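Local structure of succinylglutamate desuccinylase (Chromobacterium violaceum, 1YW4) at residues Val66-Leu70 / Leu84-Phe88; Thr60-Val65 / Pro220-Leu226. The protein probably hydrolyses N-succinyl-L-glutamate to succinate and glutamate, the last step of arginine degradation by the AST pathway, using one zinc ion per subunit. One frame throughout, in Å; residues are numbered along the deposited sequence.

Two contacts that share one helix illustrate how an alpha/beta domain combines short-range and long-range closure. From the N terminus, the chain leaves strand 48-53, passes the zinc ligands His56 and Glu59 and enters helix 61-75. Contact 1 closes the shorter loop, 13 residues between Val66-Leu70 and Leu84-Phe88, when the chain returns as strand 83-88. Contact 2 closes a loop of 154 residues, joining Thr60-Val65 to Pro220-Leu226, which follows strand 209-215 and precedes helix 230-241. Contact 1 is thus wholly enclosed by contact 2. Their centres lie about 13 Å apart, and Phe88 CE2 packs 4.2 Å from Ile63 CG2, making the two continuous.

Contact 1: Val66-Leu70 / Leu84-Phe88; sequences VDGML and LLVMF
Packing of a helix on its own sheet is the general theme of the beta-alpha-beta unit, here strand 48-53, helix 61-75 and strand 83-88 of the zinc-dependent catalytic domain. The axes of helical Val66-Leu70 and extended Leu84-Phe88 approach to 10.5 Å, with N-to-C directions 138° apart; the register pairs Val66 with Val86, their CA atoms 8.0 Å apart. Within the helix, Leu70 N donates to Val66 O at 3.0 Å, and no hydrogen bond crosses to the strand. The interface is apolar. Val66 and Val86, both t, meet at CG1-CG1 3.5 Å. Leu70 (m, t) sets CD2 3.7 Å from Val86 CG2 and 4.2 Å from Leu84 CD2. Strand alternation turns Met87, a selenomethionine, to the other side, against helix 120-137. Phe88 (chi1 m, chi2 115°) leaves the backbone sideways, but the end of its ring comes nearer the helix: CZ lies 4.1 Å from Leu70 CD1. At the polar margin Asp67, hydrogen-bonded to Leu8 and Ser6 in the N-terminal region, holds OD1 4.2 Å from Phe88 CZ.

Contact 2: Thr60-Val65 / Pro220-Leu226; sequences TAPIEV and PFGQNDL
Asn224 ND2 donates two hydrogen bonds, to Thr60 OG1 (2.7 Å) and Glu64 OE1 (2.9 Å), while Gly222 N donates to Glu64 OE2 (3.1 Å). Thr60 OG1 is also bonded to Arg219 O. One water joins Ala61 N (3.0 Å) to Asn224 OD1 (2.9 Å); a second joins Glu64 OE1 (2.4 Å) to Asn224 N (3.0 Å). A type II turn from Pro220 to Gln223, closed by Gln223 N to Pro220 O (3.1 Å) and with Gly222 at phi/psi 89/-6, presents Gly222 N; Asn224 follows directly. The register pairs Thr60 with Phe221 (CA-CA 5.8 Å) and Ala61 with Asn224 (5.6 Å). Thr60 (p), Glu64 (m, t) and Asn224 (m) all point across. Outside this network, Thr60 CG2 makes a CH-pi contact 3.7 Å from the Phe221 ring centroid; Ile63 CG2 meets the ring edge at CE1 (3.8 Å). Farther along, Leu226 CD2 reaches Val65 CG2 (3.9 Å). The chemistry implies that one carboxylate, gathering side-chain and backbone N-H donors, ties a distant loop to helix 61-75 beside zinc ligand Glu59.

Contact 1: Val66-Leu70 / Leu84-Phe88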
loop_
_atom_site.group_PDB
_atom_site.type_symbol
_atom_site.label_atom_id
_atom_site.label_comp_id
_atom_site.label_asym_id
_atom_site.label_seq_id
_atom_site.Cartn_x
_atom_site.Cartn_y
_atom_site.Cartn_z
ATOM N N VAL A 66 -4.038 32.691 13.284
ATOM C CA VAL A 66 -4.417 33.396 12.069
ATOM C C VAL A 66 -4.688 34.858 12.404
ATOM O O VAL A 66 -4.148 35.758 11.763
ATOM C CB VAL A 66 -5.684 32.788 11.429
ATOM C CG1 VAL A 66 -6.197 33.693 10.309
ATOM C CG2 VAL A 66 -5.364 31.407 10.873
ATOM N N ASP A 67 -5.511 35.092 13.417
ATOM C CA ASP A 67 -5.847 36.453 13.810
ATOM C C ASP A 67 -4.599 37.287 14.134
ATOM O O ASP A 67 -4.542 38.472 13.808
ATOM C CB ASP A 67 -6.806 36.436 15.003
ATOM C CG ASP A 67 -7.442 37.785 15.256
ATOM O OD1 ASP A 67 -8.017 38.365 14.304
ATOM O OD2 ASP A 67 -7.373 38.267 16.404
ATOM N N GLY A 68 -3.612 36.667 14.775
ATOM C CA GLY A 68 -2.384 37.372 15.099
ATOM C C GLY A 68 -1.663 37.834 13.840
ATOM O O GLY A 68 -1.155 38.956 13.778
HETATM N N MSE A 69 -1.626 36.965 12.835
HETATM C CA MSE A 69 -0.986 37.275 11.567
HETATM C C MSE A 69 -1.697 38.442 10.891
HETATM O O MSE A 69 -1.050 39.337 10.379
HETATM C CB MSE A 69 -1.015 36.071 10.620
HETATM C CG MSE A 69 -0.173 34.882 11.044
HETATM SE SE MSE A 69 -0.007 33.588 9.600
HETATM C CE MSE A 69 -1.844 33.011 9.508
ATOM N N LEU A 70 -3.028 38.426 10.885
ATOM C CA LEU A 70 -3.784 39.508 10.256
ATOM C C LEU A 70 -3.516 40.849 10.933
ATOM O O LEU A 70 -3.379 41.878 10.269
ATOM C CB LEU A 70 -5.282 39.199 10.286
ATOM C CG LEU A 70 -5.670 37.959 9.474
ATOM C CD1 LEU A 70 -7.153 37.628 9.666
ATOM C CD2 LEU A 70 -5.347 38.211 8.002
ATOM N N LEU A 84 -4.482 36.555 -0.348
ATOM C CA LEU A 84 -4.884 35.851 0.860
ATOM C C LEU A 84 -6.362 35.965 1.215
ATOM O O LEU A 84 -6.914 37.061 1.298
ATOM C CB LEU A 84 -4.054 36.365 2.043
ATOM C CG LEU A 84 -4.449 35.958 3.469
ATOM C CD1 LEU A 84 -4.324 34.453 3.610
ATOM C CD2 LEU A 84 -3.567 36.659 4.498
ATOM N N LEU A 85 -6.997 34.823 1.431
ATOM C CA LEU A 85 -8.387 34.808 1.861
ATOM C C LEU A 85 -8.441 34.075 3.204
ATOM O O LEU A 85 -8.057 32.916 3.293
ATOM C CB LEU A 85 -9.264 34.081 0.850
ATOM C CG LEU A 85 -10.730 33.897 1.265
ATOM C CD1 LEU A 85 -11.371 35.233 1.639
ATOM C CD2 LEU A 85 -11.489 33.260 0.107
ATOM N N VAL A 86 -8.892 34.766 4.246
ATOM C CA VAL A 86 -9.020 34.165 5.566
ATOM C C VAL A 86 -10.499 33.920 5.850
ATOM O O VAL A 86 -11.343 34.797 5.622
ATOM C CB VAL A 86 -8.465 35.076 6.683
ATOM C CG1 VAL A 86 -8.758 34.463 8.046
ATOM C CG2 VAL A 86 -6.950 35.254 6.515
HETATM N N MSE A 87 -10.796 32.720 6.333
HETATM C CA MSE A 87 -12.157 32.354 6.673
HETATM C C MSE A 87 -12.308 31.848 8.102
HETATM O O MSE A 87 -11.691 30.857 8.484
HETATM C CB MSE A 87 -12.670 31.256 5.752
HETATM C CG MSE A 87 -12.869 31.644 4.324
HETATM SE SE MSE A 87 -13.555 30.155 3.328
HETATM C CE MSE A 87 -14.670 31.047 2.071
ATOM N N PHE A 88 -13.095 32.561 8.899
ATOM C CA PHE A 88 -13.412 32.129 10.255
ATOM C C PHE A 88 -14.711 31.405 9.886
ATOM O O PHE A 88 -15.777 32.012 9.801
ATOM C CB PHE A 88 -13.667 33.341 11.157
ATOM C CG PHE A 88 -12.435 34.175 11.407
ATOM C CD1 PHE A 88 -12.356 35.483 10.944
ATOM C CD2 PHE A 88 -11.329 33.622 12.051
ATOM C CE1 PHE A 88 -11.188 36.228 11.114
ATOM C CE2 PHE A 88 -10.151 34.360 12.228
ATOM C CZ PHE A 88 -10.081 35.661 11.759
#

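Contact 2: Thr60-Val65 / Pro220-Leu226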
loop_
_atom_site.group_PDB
_atom_site.type_symbol
_atom_site.label_atom_id
_atom_site.label_comp_id
_atom_site.label_asym_id
_atom_site.label_seq_id
_atom_site.Cartn_x
_atom_site.Cartn_y
_atom_site.Cartn_z
ATOM N N THR A 60 -9.745 26.572 18.824
ATOM C CA THR A 60 -9.310 27.962 18.790
ATOM C C THR A 60 -7.840 28.288 18.552
ATOM O O THR A 60 -7.530 29.385 18.107
ATOM C CB THR A 60 -9.762 28.680 20.072
ATOM O OG1 THR A 60 -8.956 28.255 21.182
ATOM C CG2 THR A 60 -11.213 28.351 20.362
ATOM N N ALA A 61 -6.936 27.360 18.839
ATOM C CA ALA A 61 -5.519 27.630 18.634
ATOM C C ALA A 61 -5.251 28.201 17.233
ATOM O O ALA A 61 -4.688 29.292 17.101
ATOM C CB ALA A 61 -4.686 26.355 18.862
ATOM N N PRO A 62 -5.651 27.483 16.166
ATOM C CA PRO A 62 -5.398 28.023 14.822
ATOM C C PRO A 62 -6.038 29.394 14.599
ATOM O O PRO A 62 -5.504 30.232 13.866
ATOM C CB PRO A 62 -5.981 26.952 13.896
ATOM C CG PRO A 62 -5.831 25.683 14.700
ATOM C CD PRO A 62 -6.270 26.149 16.084
ATOM N N ILE A 63 -7.193 29.615 15.226
ATOM C CA ILE A 63 -7.912 30.887 15.109
ATOM C C ILE A 63 -7.055 32.053 15.628
ATOM O O ILE A 63 -6.921 33.083 14.958
ATOM C CB ILE A 63 -9.249 30.841 15.900
ATOM C CG1 ILE A 63 -10.130 29.694 15.390
ATOM C CG2 ILE A 63 -9.983 32.159 15.760
ATOM C CD1 ILE A 63 -11.429 29.519 16.196
ATOM N N GLU A 64 -6.466 31.884 16.813
ATOM C CA GLU A 64 -5.620 32.924 17.403
ATOM C C GLU A 64 -4.370 33.157 16.556
ATOM O O GLU A 64 -3.939 34.296 16.400
ATOM C CB GLU A 64 -5.201 32.548 18.834
ATOM C CG GLU A 64 -6.364 32.219 19.768
ATOM C CD GLU A 64 -5.933 31.924 21.204
ATOM O OE1 GLU A 64 -4.975 31.146 21.398
ATOM O OE2 GLU A 64 -6.564 32.457 22.145
ATOM N N VAL A 65 -3.794 32.086 16.009
ATOM C CA VAL A 65 -2.594 32.207 15.179
ATOM C C VAL A 65 -2.894 32.979 13.894
ATOM O O VAL A 65 -2.106 33.824 13.463
ATOM C CB VAL A 65 -2.015 30.827 14.806
ATOM C CG1 VAL A 65 -0.886 30.988 13.773
ATOM C CG2 VAL A 65 -1.477 30.139 16.054
ATOM N N PRO A 220 -9.964 26.249 24.650
ATOM C CA PRO A 220 -10.740 27.479 24.461
ATOM C C PRO A 220 -9.797 28.676 24.332
ATOM O O PRO A 220 -8.602 28.561 24.617
ATOM C CB PRO A 220 -11.592 27.536 25.723
ATOM C CG PRO A 220 -10.655 26.976 26.749
ATOM C CD PRO A 220 -10.046 25.780 26.045
ATOM N N PHE A 221 -10.328 29.812 23.885
ATOM C CA PHE A 221 -9.522 31.026 23.735
ATOM C C PHE A 221 -8.824 31.376 25.053
ATOM O O PHE A 221 -9.426 31.283 26.123
ATOM C CB PHE A 221 -10.402 32.213 23.313
ATOM C CG PHE A 221 -10.936 32.119 21.907
ATOM C CD1 PHE A 221 -10.084 32.220 20.813
ATOM C CD2 PHE A 221 -12.298 31.944 21.681
ATOM C CE1 PHE A 221 -10.584 32.149 19.503
ATOM C CE2 PHE A 221 -12.809 31.870 20.380
ATOM C CZ PHE A 221 -11.952 31.974 19.289
ATOM N N GLY A 222 -7.555 31.771 24.970
ATOM C CA GLY A 222 -6.809 32.151 26.157
ATOM C C GLY A 222 -6.091 31.014 26.858
ATOM O O GLY A 222 -5.336 31.236 27.806
ATOM N N GLN A 223 -6.320 29.795 26.390
ATOM C CA GLN A 223 -5.693 28.634 26.988
ATOM C C GLN A 223 -4.824 27.872 26.000
ATOM O O GLN A 223 -4.484 26.716 26.234
ATOM C CB GLN A 223 -6.758 27.711 27.581
ATOM C CG GLN A 223 -7.341 28.217 28.902
ATOM C CD GLN A 223 -8.356 27.259 29.467
ATOM O OE1 GLN A 223 -8.149 26.048 29.439
ATOM N NE2 GLN A 223 -9.461 27.786 29.984
ATOM N N ASN A 224 -4.462 28.522 24.899
ATOM C CA ASN A 224 -3.616 27.898 23.890
ATOM C C ASN A 224 -2.165 28.331 24.058
ATOM O O ASN A 224 -1.865 29.522 24.131
ATOM C CB ASN A 224 -4.078 28.275 22.471
ATOM C CG ASN A 224 -5.467 27.764 22.149
ATOM O OD1 ASN A 224 -5.707 26.561 22.137
ATOM N ND2 ASN A 224 -6.389 28.682 21.884
ATOM N N ASP A 225 -1.265 27.357 24.118
ATOM C CA ASP A 225 0.156 27.644 24.242
ATOM C C ASP A 225 0.640 27.931 22.816
ATOM O O ASP A 225 1.112 27.033 22.119
ATOM C CB ASP A 225 0.878 26.420 24.823
ATOM C CG ASP A 225 2.267 26.746 25.344
ATOM O OD1 ASP A 225 3.122 27.180 24.546
ATOM O OD2 ASP A 225 2.506 26.570 26.558
ATOM N N LEU A 226 0.503 29.180 22.376
ATOM C CA LEU A 226 0.902 29.555 21.022
ATOM C C LEU A 226 2.337 29.175 20.676
ATOM O O LEU A 226 2.749 29.273 19.518
ATOM C CB LEU A 226 0.690 31.057 20.795
ATOM C CG LEU A 226 -0.775 31.523 20.861
ATOM C CD1 LEU A 226 -0.878 33.002 20.488
ATOM C CD2 LEU A 226 -1.616 30.678 19.911
HETATM O O HOH W 1 -7.016 24.725 20.312
HETATM O O HOH W 2 -4.493 31.255 23.783
#